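TetR family transcriptional regulator (Streptomyces coelicolor, PDB 6SRN) probably binds operator DNA as a dimeric TetR-type repressor, controlling antibiotic production in response to a furan-type bacterial hormone. Local coordinates at the interface of chains A and B. Sequence-based numbering; all coordinates share one arbitrary frame. Chains: chain A/B, TetR family transcriptional regulator.

The interface of chains A and B. Residues chain A 172, 176, 180, 208; chain B 203-204, 207.
Helix 170-192 of chain A, joined by A:Met208 from helix 197-212 of the same chain, packs against helix 197-212 of chain B. At the centre A:Ser176 lies against the backbone of the opposing helix: its hydroxyl OG is 3.4 Å from CA of B:Leu204, a van der Waals approach. The hydroxyl sits beside its own backbone N (chi1 -64°) and turns back along its helix, where it hydrogen-bonds to the carbonyl O of A:Ala172 one turn earlier at 3.0 Å. It reaches that oxygen from above the carbonyl plane, as is common for a serine within a helix that bonds back to the carbonyl four residues earlier. Two waters extend the polar link to chain B. Water 2 lies 2.8 Å from A:Ser176 OG and also meets the main-chain O of B:Glu203, while water 1 lies 2.8 Å from carboxylate oxygen OE2 of B:Glu203 and reaches the same hydroxyl over a longer, looser distance. B:Glu203 has CG between its backbone N and carbonyl carbon (chi1 68°) and then runs out extended, laying its carboxylate alongside A:Ala172, whose CB is 3.6 Å from OE1. The small side chains of A:Ala172 and A:Ser176 probably allow the close approach of the two helices, with CA of A:Ser176 5.0 Å from CA of B:Leu204. On its CB side the serine joins an apolar cluster. CD1 of B:Leu204 rests against both CB of A:Ser176 and the terminal methyl CE of A:Met208, 3.6 Å from CE. The methionine chain, bent at chi2 and chi3, crosses both leucine side chains at about a right angle and brings CE towards the serine. CD1 of B:Leu207 joins the cluster, 3.9 Å from CB of A:Ser176. With its two-fold twin, this mixed apolar and water-bridged patch helps hold together the helical dimer interface typical of TetR regulators, which pairs the two subunits and thereby probably their DNA-binding heads.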
# COMPACT_ATOMS: atom_id res chain seq x y z
N ALA A 172 -1.42 8.73 16.44
CA ALA A 172 -1.84 9.09 15.10
C ALA A 172 -0.67 9.29 14.16
O ALA A 172 -0.73 8.86 13.02
CB ALA A 172 -2.68 10.32 15.14
N SER A 176 0.10 7.18 10.78
CA SER A 176 0.25 7.94 9.51
C SER A 176 1.59 7.61 8.86
O SER A 176 1.71 7.45 7.64
CB SER A 176 0.10 9.42 9.72
OG SER A 176 -1.23 9.76 10.19
N ALA A 180 1.86 5.70 5.35
CA ALA A 180 2.48 6.46 4.25
C ALA A 180 3.74 5.77 3.71
O ALA A 180 3.96 5.69 2.49
CB ALA A 180 2.79 7.82 4.68
N MET A 208 6.27 14.86 5.65
CA MET A 208 5.77 14.31 6.91
C MET A 208 6.52 14.88 8.08
O MET A 208 5.90 15.26 9.06
CB MET A 208 5.87 12.80 6.91
CG MET A 208 5.09 12.26 5.74
SD MET A 208 3.35 12.18 6.07
CE MET A 208 3.16 10.95 7.40
N GLU B 203 -6.22 12.05 9.89
CA GLU B 203 -5.01 12.30 10.68
C GLU B 203 -3.77 12.41 9.79
O GLU B 203 -2.85 13.12 10.11
CB GLU B 203 -4.87 11.26 11.78
CG GLU B 203 -4.58 9.86 11.33
CD GLU B 203 -4.88 8.78 12.37
OE1 GLU B 203 -5.52 8.99 13.47
OE2 GLU B 203 -4.47 7.65 12.06
N LEU B 204 -3.73 11.66 8.70
CA LEU B 204 -2.60 11.72 7.78
C LEU B 204 -2.69 12.98 6.89
O LEU B 204 -1.67 13.65 6.70
CB LEU B 204 -2.62 10.45 6.89
CG LEU B 204 -1.67 10.44 5.69
CD1 LEU B 204 -0.24 10.59 6.13
CD2 LEU B 204 -1.88 9.14 4.90
N LEU B 207 -1.39 16.19 8.44
CA LEU B 207 0.05 16.36 8.31
C LEU B 207 0.46 16.75 6.89
O LEU B 207 1.23 17.69 6.68
CB LEU B 207 0.77 15.06 8.66
CG LEU B 207 0.56 14.48 10.05
CD1 LEU B 207 1.26 13.14 10.16
CD2 LEU B 207 1.07 15.43 11.11
O HOH W 1 -3.43 7.45 9.47
O HOH W 2 -1.23 11.68 12.21